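Local coordinates for protein fructose-1,6-bisphosphatase/inositol-1-monophosphatase (Thermotoga maritima, PDB 2P3N) that removes phosphate from inositol 1-phosphate, fructose 1,6-bisphosphate and several other phosphate esters with the help of magnesium, working as a homotetramer, at residues Leu17-Asn27 with Thr39-Met48; Glu145-Phe156 with Val189-Ile197. All coordinates share one frame; numbering follows the deposited sequence.

Contact 1: Leu17-Asn27 with Thr39-Met48; sequences LLMIHWGRVDN and TEIDREAQRM
Ile41 sits in the middle of this contact and packs with its three outer carbons mainly on His21, Leu18 and Val25. Its CG1 lies anti to the carbonyl carbon (chi1 -60°) and rests over one face of the His21 imidazole, a CH-pi contact with CG1 4.0 Å from the ring centroid. Ile20 CG2 covers the opposite face, so the ring is held between two isoleucines. CG2 of Ile41 meets Leu18 CD2 at 3.5 Å, the two side chains lying side by side and pointing opposite ways, and CD1 of Ile41 reaches Val25 CG2 at 3.8 Å. Leu18 points its CB past the partner helix, yet with CD1 extended (chi2 -177°) the other branch, CD2, turns back and comes near both Ile41 CG2 and Ala45 CB.

One turn further along helix 40-56, Glu44 CG, in the aliphatic part of the glutamate, meets Leu17 CD2 at 3.7 Å; Leu17 CD2 approaches Met48 SD more loosely. Beyond the turn of His21-Arg24, Val25 CG2 packs 3.8 Å from Thr39 CB. Thr39 is the N-cap of helix 40-56: its OG1 accepts from Ile41 N and gives its proton to Asp42 OD2, which also takes Thr39 N from above the carboxylate plane, a capping box. Asp42 OD1 bonds Thr84, a residue that probably binds substrate. Leu18 also packs on Ile81, a ligand of the first magnesium.

The helix segments run nearly antiparallel (167°) with axes 10.5 Å apart. No clear hydrogen bond joins the two segments, so the contact depends on shape and apolar packing, while the polar groups of Thr39 and Asp42 are spent on the helix start. His21 NE2 and Glu44 OE1 stand 4.3 Å apart without pairing, though the carboxylate would probably stabilise a protonated imidazole.

Contact 2: Glu145-Phe156 with Val189-Ile197; sequences ECVGSTGSYVDF and VDFFVTWRI
Phe191 lays one face of its ring against Gly148, whose CA is 3.5 Å from the ring centroid in a CH-pi contact. With CG held between the backbone N and the carbonyl carbon (chi1 57°), the ring folds back over the neighbouring strand, where glycine has no side chain to obstruct it. On the other face of the sheet, Ser149 CB meets Phe192 CD1 at 3.7 Å, and the edge of the Phe192 ring lies along the backbone between Ser149 and Thr150. Further along, Trp195 CB stands over one face of the Tyr153 ring, 4.1 Å from its centroid; Gly151 O lies over the opposite face. The Trp195 indole takes Phe156 on one side at an oblique ring angle (46°), though the closeness of that pair is doubtful, and the guanidinium of Arg196 on the other.

Between the side chains run the bonds of two parallel strands, Ser149 N to Phe191 O (2.8 Å) and Val193 N to Ser149 O (3.2 Å). Ser149 OG turns outward to Arg172 O on the next strand. At the start of the pair Asp190 N donates to Val147 O at 2.7 Å; its OD2 also takes Val147 N, at a distance too short to be relied on, while OD1 is held by Ser138.

A carboxylate thus appears to take a backbone N-H where the strands begin, whereas Tyr153 on Trp195 CB closes the far end. There Arg196, by similarity a substrate-binding residue, has its guanidinium over the indole of Trp195, which probably restricts the group's freedom to turn.

From the N terminus, helix 2-21 runs into contact 1, which closes a short loop: the chain turns after His21, passes through the hairpin 29-30/37-38 and returns in helix 40-56. The chain then builds the seven-stranded sheet, where Glu65, Asp79 and Ile81 bind magnesium, before contact 2 opens. That contact closes a longer excursion through helix 156-167, strand 170-172 and helix 177-185, making strands 147-150 and 191-195 parallel neighbours in the five-stranded sheet. The two loops follow in series, neither nested nor crossed. The nearest atoms of the two contacts are about 14 Å apart. Contact 1 joins helices 2-21 and 40-56; contact 2 joins two strands of the second sheet.

Contact 1: Leu17-Asn27 with Thr39-Met48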
loop_
_atom_site.group_PDB
_atom_site.type_symbol
_atom_site.label_atom_id
_atom_site.label_comp_id
_atom_site.label_asym_id
_atom_site.label_seq_id
_atom_site.Cartn_x
_atom_site.Cartn_y
_atom_site.Cartn_z
ATOM N N LEU A 17 -13.030 1.659 -7.672
ATOM C CA LEU A 17 -14.469 1.616 -7.512
ATOM C C LEU A 17 -14.803 0.322 -6.804
ATOM O O LEU A 17 -15.728 0.273 -6.004
ATOM C CB LEU A 17 -15.165 1.642 -8.865
ATOM C CG LEU A 17 -16.603 1.137 -8.805
ATOM C CD1 LEU A 17 -17.453 2.157 -8.089
ATOM C CD2 LEU A 17 -17.120 0.882 -10.200
ATOM N N LEU A 18 -14.048 -0.731 -7.109
ATOM C CA LEU A 18 -14.277 -2.033 -6.496
ATOM C C LEU A 18 -13.912 -2.002 -5.023
ATOM O O LEU A 18 -14.531 -2.690 -4.212
ATOM C CB LEU A 18 -13.447 -3.124 -7.189
ATOM C CG LEU A 18 -13.803 -3.513 -8.628
ATOM C CD1 LEU A 18 -12.919 -4.647 -9.070
ATOM C CD2 LEU A 18 -15.248 -3.928 -8.710
ATOM N N MET A 19 -12.905 -1.205 -4.679
ATOM C CA MET A 19 -12.465 -1.103 -3.298
ATOM C C MET A 19 -13.525 -0.463 -2.414
ATOM O O MET A 19 -13.606 -0.745 -1.218
ATOM C CB MET A 19 -11.168 -0.316 -3.221
ATOM C CG MET A 19 -9.976 -1.088 -3.743
ATOM S SD MET A 19 -9.663 -2.624 -2.852
ATOM C CE MET A 19 -8.743 -1.992 -1.475
ATOM N N ILE A 20 -14.335 0.402 -3.008
ATOM C CA ILE A 20 -15.404 1.056 -2.280
ATOM C C ILE A 20 -16.352 -0.002 -1.719
ATOM O O ILE A 20 -16.784 0.078 -0.569
ATOM C CB ILE A 20 -16.223 1.982 -3.209
ATOM C CG1 ILE A 20 -15.383 3.191 -3.613
ATOM C CG2 ILE A 20 -17.514 2.398 -2.519
ATOM C CD1 ILE A 20 -16.117 4.228 -4.401
ATOM N N HIS A 21 -16.629 -1.012 -2.531
ATOM C CA HIS A 21 -17.572 -2.056 -2.181
ATOM C C HIS A 21 -17.015 -3.392 -1.714
ATOM O O HIS A 21 -17.776 -4.305 -1.379
ATOM C CB HIS A 21 -18.477 -2.281 -3.385
ATOM C CG HIS A 21 -19.120 -1.024 -3.889
ATOM N ND1 HIS A 21 -20.208 -0.445 -3.270
ATOM C CD2 HIS A 21 -18.785 -0.198 -4.908
ATOM C CE1 HIS A 21 -20.512 0.684 -3.883
ATOM N NE2 HIS A 21 -19.664 0.857 -4.880
ATOM N N TRP A 22 -15.698 -3.518 -1.695
ATOM C CA TRP A 22 -15.064 -4.758 -1.294
ATOM C C TRP A 22 -15.613 -5.261 0.040
ATOM O O TRP A 22 -15.669 -4.516 1.017
ATOM C CB TRP A 22 -13.554 -4.536 -1.236
ATOM C CG TRP A 22 -12.753 -5.750 -0.943
ATOM C CD1 TRP A 22 -13.003 -7.034 -1.356
ATOM C CD2 TRP A 22 -11.542 -5.798 -0.190
ATOM N NE1 TRP A 22 -12.016 -7.878 -0.900
ATOM C CE2 TRP A 22 -11.108 -7.144 -0.182
ATOM C CE3 TRP A 22 -10.780 -4.837 0.477
ATOM C CZ2 TRP A 22 -9.942 -7.549 0.476
ATOM C CZ3 TRP A 22 -9.623 -5.240 1.131
ATOM C CH2 TRP A 22 -9.216 -6.584 1.125
ATOM N N GLY A 23 -16.036 -6.527 0.055
ATOM C CA GLY A 23 -16.592 -7.143 1.246
ATOM C C GLY A 23 -17.859 -6.470 1.750
ATOM O O GLY A 23 -18.406 -6.867 2.775
ATOM N N ARG A 24 -18.346 -5.469 1.026
ATOM C CA ARG A 24 -19.528 -4.738 1.451
ATOM C C ARG A 24 -20.675 -4.720 0.455
ATOM O O ARG A 24 -21.402 -3.734 0.385
ATOM C CB ARG A 24 -19.152 -3.294 1.788
ATOM C CG ARG A 24 -18.217 -3.132 2.977
ATOM C CD ARG A 24 -17.492 -1.772 2.975
ATOM N NE ARG A 24 -16.284 -1.778 2.147
ATOM C CZ ARG A 24 -15.416 -0.769 2.068
ATOM N NH1 ARG A 24 -14.347 -0.870 1.290
ATOM N NH2 ARG A 24 -15.612 0.343 2.766
ATOM N N VAL A 25 -20.843 -5.778 -0.332
ATOM C CA VAL A 25 -21.972 -5.821 -1.265
ATOM C C VAL A 25 -23.059 -6.695 -0.637
ATOM O O VAL A 25 -22.878 -7.904 -0.448
ATOM C CB VAL A 25 -21.579 -6.391 -2.659
ATOM C CG1 VAL A 25 -20.930 -7.744 -2.522
ATOM C CG2 VAL A 25 -22.812 -6.503 -3.530
ATOM N N ASP A 26 -24.182 -6.076 -0.293
ATOM C CA ASP A 26 -25.287 -6.796 0.338
ATOM C C ASP A 26 -26.147 -7.566 -0.661
ATOM O O ASP A 26 -26.757 -8.584 -0.319
ATOM C CB ASP A 26 -26.148 -5.813 1.145
ATOM C CG ASP A 26 -26.506 -4.563 0.357
ATOM O OD1 ASP A 26 -26.940 -3.571 0.985
ATOM O OD2 ASP A 26 -26.359 -4.571 -0.888
ATOM N N ASN A 27 -26.154 -7.092 -1.903
ATOM C CA ASN A 27 -26.933 -7.685 -2.981
ATOM C C ASN A 27 -26.258 -8.826 -3.758
ATOM O O ASN A 27 -25.837 -8.630 -4.897
ATOM C CB ASN A 27 -27.297 -6.580 -3.963
ATOM C CG ASN A 27 -26.065 -5.808 -4.449
ATOM O OD1 ASN A 27 -25.392 -5.132 -3.662
ATOM N ND2 ASN A 27 -25.762 -5.917 -5.745
ATOM N N THR A 39 -22.756 -9.591 -8.881
ATOM C CA THR A 39 -23.303 -8.483 -8.115
ATOM C C THR A 39 -23.513 -7.290 -9.031
ATOM O O THR A 39 -23.177 -7.337 -10.214
ATOM C CB THR A 39 -22.358 -8.078 -6.948
ATOM O OG1 THR A 39 -21.201 -7.396 -7.459
ATOM C CG2 THR A 39 -21.912 -9.309 -6.191
ATOM N N GLU A 40 -24.080 -6.227 -8.474
ATOM C CA GLU A 40 -24.324 -5.012 -9.228
ATOM C C GLU A 40 -23.003 -4.279 -9.476
ATOM O O GLU A 40 -22.908 -3.443 -10.384
ATOM C CB GLU A 40 -25.291 -4.100 -8.465
ATOM C CG GLU A 40 -25.744 -2.867 -9.249
ATOM C CD GLU A 40 -26.558 -3.221 -10.496
ATOM O OE1 GLU A 40 -26.705 -2.351 -11.391
ATOM O OE2 GLU A 40 -27.054 -4.369 -10.576
ATOM N N ILE A 41 -21.982 -4.589 -8.676
ATOM C CA ILE A 41 -20.685 -3.937 -8.854
ATOM C C ILE A 41 -19.910 -4.603 -9.993
ATOM O O ILE A 41 -19.067 -3.966 -10.625
ATOM C CB ILE A 41 -19.855 -3.955 -7.556
ATOM C CG1 ILE A 41 -20.612 -3.229 -6.447
ATOM C CG2 ILE A 41 -18.561 -3.194 -7.759
ATOM C CD1 ILE A 41 -21.916 -3.862 -6.070
ATOM N N ASP A 42 -20.197 -5.880 -10.256
ATOM C CA ASP A 42 -19.554 -6.587 -11.364
ATOM C C ASP A 42 -19.956 -5.811 -12.626
ATOM O O ASP A 42 -19.123 -5.502 -13.482
ATOM C CB ASP A 42 -20.078 -8.030 -11.484
ATOM C CG ASP A 42 -19.589 -8.951 -10.356
ATOM O OD1 ASP A 42 -18.744 -9.838 -10.620
ATOM O OD2 ASP A 42 -20.049 -8.797 -9.208
ATOM N N ARG A 43 -21.250 -5.488 -12.710
ATOM C CA ARG A 43 -21.828 -4.758 -13.845
ATOM C C ARG A 43 -21.379 -3.310 -13.944
ATOM O O ARG A 43 -21.098 -2.805 -15.022
ATOM C CB ARG A 43 -23.353 -4.754 -13.763
ATOM C CG ARG A 43 -24.016 -6.103 -13.789
ATOM C CD ARG A 43 -25.529 -5.912 -13.781
ATOM N NE ARG A 43 -26.255 -7.174 -13.663
ATOM C CZ ARG A 43 -26.383 -7.860 -12.535
ATOM N NH1 ARG A 43 -25.835 -7.402 -11.417
ATOM N NH2 ARG A 43 -27.050 -9.008 -12.526
ATOM N N GLU A 44 -21.355 -2.631 -12.813
ATOM C CA GLU A 44 -20.947 -1.244 -12.784
ATOM C C GLU A 44 -19.486 -1.150 -13.213
ATOM O O GLU A 44 -19.098 -0.231 -13.932
ATOM C CB GLU A 44 -21.158 -0.708 -11.370
ATOM C CG GLU A 44 -20.661 0.688 -11.121
ATOM C CD GLU A 44 -21.134 1.220 -9.784
ATOM O OE1 GLU A 44 -21.285 0.417 -8.838
ATOM O OE2 GLU A 44 -21.348 2.442 -9.682
ATOM N N ALA A 45 -18.687 -2.122 -12.783
ATOM C CA ALA A 45 -17.275 -2.159 -13.119
ATOM C C ALA A 45 -17.123 -2.436 -14.602
ATOM O O ALA A 45 -16.253 -1.871 -15.268
ATOM C CB ALA A 45 -16.576 -3.240 -12.316
ATOM N N GLN A 46 -17.984 -3.305 -15.118
ATOM C CA GLN A 46 -17.947 -3.657 -16.524
ATOM C C GLN A 46 -18.374 -2.496 -17.398
ATOM O O GLN A 46 -17.837 -2.310 -18.494
ATOM C CB GLN A 46 -18.859 -4.838 -16.800
ATOM C CG GLN A 46 -18.616 -5.442 -18.167
ATOM C CD GLN A 46 -19.551 -6.580 -18.464
ATOM O OE1 GLN A 46 -20.612 -6.380 -19.057
ATOM N NE2 GLN A 46 -19.176 -7.789 -18.038
ATOM N N ARG A 47 -19.352 -1.722 -16.921
ATOM C CA ARG A 47 -19.842 -0.566 -17.678
ATOM C C ARG A 47 -18.715 0.439 -17.763
ATOM O O ARG A 47 -18.397 0.961 -18.836
ATOM C CB ARG A 47 -21.041 0.104 -16.995
ATOM C CG ARG A 47 -22.303 -0.733 -16.937
ATOM C CD ARG A 47 -23.498 0.123 -16.526
ATOM N NE ARG A 47 -24.656 -0.675 -16.120
ATOM C CZ ARG A 47 -24.769 -1.286 -14.942
ATOM N NH1 ARG A 47 -23.794 -1.192 -14.047
ATOM N NH2 ARG A 47 -25.860 -1.987 -14.654
ATOM N N MET A 48 -18.113 0.706 -16.611
ATOM C CA MET A 48 -17.015 1.646 -16.542
ATOM C C MET A 48 -15.950 1.291 -17.588
ATOM O O MET A 48 -15.505 2.153 -18.353
ATOM C CB MET A 48 -16.425 1.649 -15.129
ATOM C CG MET A 48 -15.491 2.819 -14.872
ATOM S SD MET A 48 -15.268 3.257 -13.127
ATOM C CE MET A 48 -16.457 4.598 -12.928
#

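Contact 2: Glu145-Phe156 with Val189-Ile197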
loop_
_atom_site.group_PDB
_atom_site.type_symbol
_atom_site.label_atom_id
_atom_site.label_comp_id
_atom_site.label_asym_id
_atom_site.label_seq_id
_atom_site.Cartn_x
_atom_site.Cartn_y
_atom_site.Cartn_z
ATOM N N GLU A 145 9.725 -29.565 -4.910
ATOM C CA GLU A 145 10.074 -28.207 -4.516
ATOM C C GLU A 145 9.129 -27.244 -5.234
ATOM O O GLU A 145 9.496 -26.101 -5.529
ATOM C CB GLU A 145 11.529 -27.892 -4.899
ATOM C CG GLU A 145 11.812 -27.913 -6.402
ATOM C CD GLU A 145 13.151 -27.274 -6.770
ATOM O OE1 GLU A 145 13.346 -26.070 -6.483
ATOM O OE2 GLU A 145 14.007 -27.972 -7.353
ATOM N N CYS A 146 7.912 -27.715 -5.505
ATOM C CA CYS A 146 6.909 -26.923 -6.217
ATOM C C CYS A 146 5.639 -26.595 -5.449
ATOM O O CYS A 146 5.237 -27.316 -4.543
ATOM C CB CYS A 146 6.496 -27.628 -7.511
ATOM S SG CYS A 146 7.561 -27.335 -8.922
ATOM N N VAL A 147 5.011 -25.491 -5.840
ATOM C CA VAL A 147 3.760 -25.055 -5.248
ATOM C C VAL A 147 2.824 -24.828 -6.423
ATOM O O VAL A 147 3.033 -23.923 -7.238
ATOM C CB VAL A 147 3.922 -23.757 -4.444
ATOM C CG1 VAL A 147 2.579 -23.313 -3.904
ATOM C CG2 VAL A 147 4.876 -23.991 -3.294
ATOM N N GLY A 148 1.810 -25.685 -6.519
ATOM C CA GLY A 148 0.848 -25.592 -7.601
ATOM C C GLY A 148 -0.466 -25.006 -7.144
ATOM O O GLY A 148 -0.704 -24.861 -5.939
ATOM N N SER A 149 -1.331 -24.688 -8.106
ATOM C CA SER A 149 -2.622 -24.089 -7.794
ATOM C C SER A 149 -3.787 -24.673 -8.607
ATOM O O SER A 149 -3.583 -25.219 -9.691
ATOM C CB SER A 149 -2.528 -22.575 -8.026
ATOM O OG SER A 149 -3.663 -21.902 -7.512
ATOM N N THR A 150 -5.003 -24.556 -8.070
ATOM C CA THR A 150 -6.220 -25.026 -8.743
ATOM C C THR A 150 -7.381 -24.141 -8.321
ATOM O O THR A 150 -7.255 -23.350 -7.389
ATOM C CB THR A 150 -6.602 -26.469 -8.348
ATOM O OG1 THR A 150 -5.495 -27.342 -8.580
ATOM C CG2 THR A 150 -7.780 -26.961 -9.184
ATOM N N GLY A 151 -8.511 -24.284 -9.010
ATOM C CA GLY A 151 -9.703 -23.519 -8.677
ATOM C C GLY A 151 -10.748 -24.444 -8.077
ATOM O O GLY A 151 -10.668 -25.657 -8.262
ATOM N N SER A 152 -11.723 -23.896 -7.360
ATOM C CA SER A 152 -12.753 -24.731 -6.751
ATOM C C SER A 152 -13.733 -25.306 -7.769
ATOM O O SER A 152 -14.661 -24.627 -8.207
ATOM C CB SER A 152 -13.517 -23.934 -5.706
ATOM O OG SER A 152 -12.629 -23.431 -4.727
ATOM N N TYR A 153 -13.530 -26.566 -8.133
ATOM C CA TYR A 153 -14.394 -27.218 -9.105
ATOM C C TYR A 153 -15.174 -28.359 -8.491
ATOM O O TYR A 153 -15.011 -28.685 -7.318
ATOM C CB TYR A 153 -13.568 -27.751 -10.273
ATOM C CG TYR A 153 -12.627 -26.725 -10.844
ATOM C CD1 TYR A 153 -13.100 -25.493 -11.290
ATOM C CD2 TYR A 153 -11.256 -26.972 -10.914
ATOM C CE1 TYR A 153 -12.233 -24.529 -11.791
ATOM C CE2 TYR A 153 -10.378 -26.014 -11.415
ATOM C CZ TYR A 153 -10.875 -24.796 -11.850
ATOM O OH TYR A 153 -10.020 -23.840 -12.345
ATOM N N VAL A 154 -16.019 -28.961 -9.318
ATOM C CA VAL A 154 -16.864 -30.080 -8.932
ATOM C C VAL A 154 -16.137 -31.073 -8.022
ATOM O O VAL A 154 -15.934 -30.810 -6.839
ATOM C CB VAL A 154 -17.397 -30.796 -10.212
ATOM C CG1 VAL A 154 -16.231 -31.277 -11.075
ATOM C CG2 VAL A 154 -18.323 -31.939 -9.839
ATOM N N ASP A 155 -15.747 -32.212 -8.578
ATOM C CA ASP A 155 -15.055 -33.242 -7.827
ATOM C C ASP A 155 -13.575 -33.183 -8.156
ATOM O O ASP A 155 -12.754 -33.820 -7.498
ATOM C CB ASP A 155 -15.599 -34.618 -8.210
ATOM C CG ASP A 155 -17.029 -34.834 -7.747
ATOM O OD1 ASP A 155 -17.909 -34.024 -8.102
ATOM O OD2 ASP A 155 -17.276 -35.825 -7.026
ATOM N N PHE A 156 -13.254 -32.413 -9.189
ATOM C CA PHE A 156 -11.884 -32.247 -9.661
ATOM C C PHE A 156 -10.911 -31.789 -8.578
ATOM O O PHE A 156 -9.921 -32.465 -8.279
ATOM C CB PHE A 156 -11.870 -31.239 -10.807
ATOM C CG PHE A 156 -10.523 -31.034 -11.412
ATOM C CD1 PHE A 156 -9.574 -30.237 -10.780
ATOM C CD2 PHE A 156 -10.190 -31.658 -12.610
ATOM C CE1 PHE A 156 -8.312 -30.065 -11.330
ATOM C CE2 PHE A 156 -8.928 -31.495 -13.175
ATOM C CZ PHE A 156 -7.985 -30.695 -12.533
ATOM N N VAL A 189 4.016 -19.059 -8.235
ATOM C CA VAL A 189 3.563 -20.450 -8.191
ATOM C C VAL A 189 4.232 -21.174 -9.323
ATOM O O VAL A 189 4.771 -20.542 -10.235
ATOM C CB VAL A 189 2.041 -20.636 -8.356
ATOM C CG1 VAL A 189 1.350 -20.379 -7.032
ATOM C CG2 VAL A 189 1.511 -19.741 -9.466
ATOM N N ASP A 190 4.183 -22.501 -9.279
ATOM C CA ASP A 190 4.838 -23.307 -10.296
ATOM C C ASP A 190 3.931 -23.751 -11.427
ATOM O O ASP A 190 4.378 -23.920 -12.559
ATOM C CB ASP A 190 5.523 -24.490 -9.614
ATOM C CG ASP A 190 6.609 -24.035 -8.638
ATOM O OD1 ASP A 190 7.592 -23.404 -9.092
ATOM O OD2 ASP A 190 6.478 -24.288 -7.420
ATOM N N PHE A 191 2.651 -23.923 -11.126
ATOM C CA PHE A 191 1.698 -24.316 -12.150
ATOM C C PHE A 191 0.272 -24.086 -11.685
ATOM O O PHE A 191 -0.019 -24.120 -10.484
ATOM C CB PHE A 191 1.913 -25.781 -12.555
ATOM C CG PHE A 191 1.813 -26.753 -11.412
ATOM C CD1 PHE A 191 0.576 -27.111 -10.887
ATOM C CD2 PHE A 191 2.962 -27.306 -10.853
ATOM C CE1 PHE A 191 0.482 -28.008 -9.814
ATOM C CE2 PHE A 191 2.885 -28.205 -9.778
ATOM C CZ PHE A 191 1.644 -28.556 -9.258
ATOM N N PHE A 192 -0.608 -23.832 -12.652
ATOM C CA PHE A 192 -2.020 -23.576 -12.385
ATOM C C PHE A 192 -2.867 -24.333 -13.409
ATOM O O PHE A 192 -2.587 -24.295 -14.613
ATOM C CB PHE A 192 -2.292 -22.059 -12.452
ATOM C CG PHE A 192 -3.741 -21.675 -12.241
ATOM C CD1 PHE A 192 -4.448 -22.120 -11.126
ATOM C CD2 PHE A 192 -4.402 -20.872 -13.169
ATOM C CE1 PHE A 192 -5.793 -21.768 -10.941
ATOM C CE2 PHE A 192 -5.738 -20.518 -12.991
ATOM C CZ PHE A 192 -6.434 -20.967 -11.877
ATOM N N VAL A 193 -3.896 -25.020 -12.917
ATOM C CA VAL A 193 -4.789 -25.807 -13.764
ATOM C C VAL A 193 -6.265 -25.472 -13.539
ATOM O O VAL A 193 -6.735 -25.444 -12.397
ATOM C CB VAL A 193 -4.568 -27.312 -13.514
ATOM C CG1 VAL A 193 -3.143 -27.692 -13.890
ATOM C CG2 VAL A 193 -4.812 -27.636 -12.053
ATOM N N THR A 194 -6.986 -25.210 -14.633
ATOM C CA THR A 194 -8.410 -24.872 -14.568
ATOM C C THR A 194 -9.265 -25.851 -15.359
ATOM O O THR A 194 -8.761 -26.620 -16.179
ATOM C CB THR A 194 -8.721 -23.458 -15.114
ATOM O OG1 THR A 194 -8.386 -23.393 -16.505
ATOM C CG2 THR A 194 -7.945 -22.406 -14.365
ATOM N N TRP A 195 -10.572 -25.778 -15.130
ATOM C CA TRP A 195 -11.519 -26.679 -15.766
ATOM C C TRP A 195 -12.848 -25.984 -16.034
ATOM O O TRP A 195 -13.451 -25.411 -15.131
ATOM C CB TRP A 195 -11.742 -27.868 -14.836
ATOM C CG TRP A 195 -12.137 -29.120 -15.511
ATOM C CD1 TRP A 195 -11.885 -29.470 -16.806
ATOM C CD2 TRP A 195 -12.749 -30.261 -14.896
ATOM N NE1 TRP A 195 -12.296 -30.764 -17.036
ATOM C CE2 TRP A 195 -12.828 -31.274 -15.881
ATOM C CE3 TRP A 195 -13.233 -30.528 -13.607
ATOM C CZ2 TRP A 195 -13.372 -32.541 -15.616
ATOM C CZ3 TRP A 195 -13.776 -31.793 -13.341
ATOM C CH2 TRP A 195 -13.838 -32.780 -14.344
ATOM N N ARG A 196 -13.305 -26.052 -17.278
ATOM C CA ARG A 196 -14.570 -25.441 -17.667
ATOM C C ARG A 196 -14.586 -23.954 -17.359
ATOM O O ARG A 196 -15.426 -23.487 -16.595
ATOM C CB ARG A 196 -15.741 -26.104 -16.934
ATOM C CG ARG A 196 -15.700 -27.621 -16.911
ATOM C CD ARG A 196 -17.057 -28.181 -16.527
ATOM N NE ARG A 196 -16.970 -29.549 -16.031
ATOM C CZ ARG A 196 -16.376 -29.893 -14.893
ATOM N NH1 ARG A 196 -15.809 -28.969 -14.126
ATOM N NH2 ARG A 196 -16.366 -31.161 -14.511
ATOM N N ILE A 197 -13.657 -23.216 -17.958
ATOM C CA ILE A 197 -13.565 -21.775 -17.750
ATOM C C ILE A 197 -13.799 -21.037 -19.074
ATOM O O ILE A 197 -13.586 -21.597 -20.146
ATOM C CB ILE A 197 -12.173 -21.392 -17.193
ATOM C CG1 ILE A 197 -11.105 -21.522 -18.285
ATOM C CG2 ILE A 197 -11.818 -22.293 -16.022
ATOM C CD1 ILE A 197 -10.952 -22.903 -18.839
#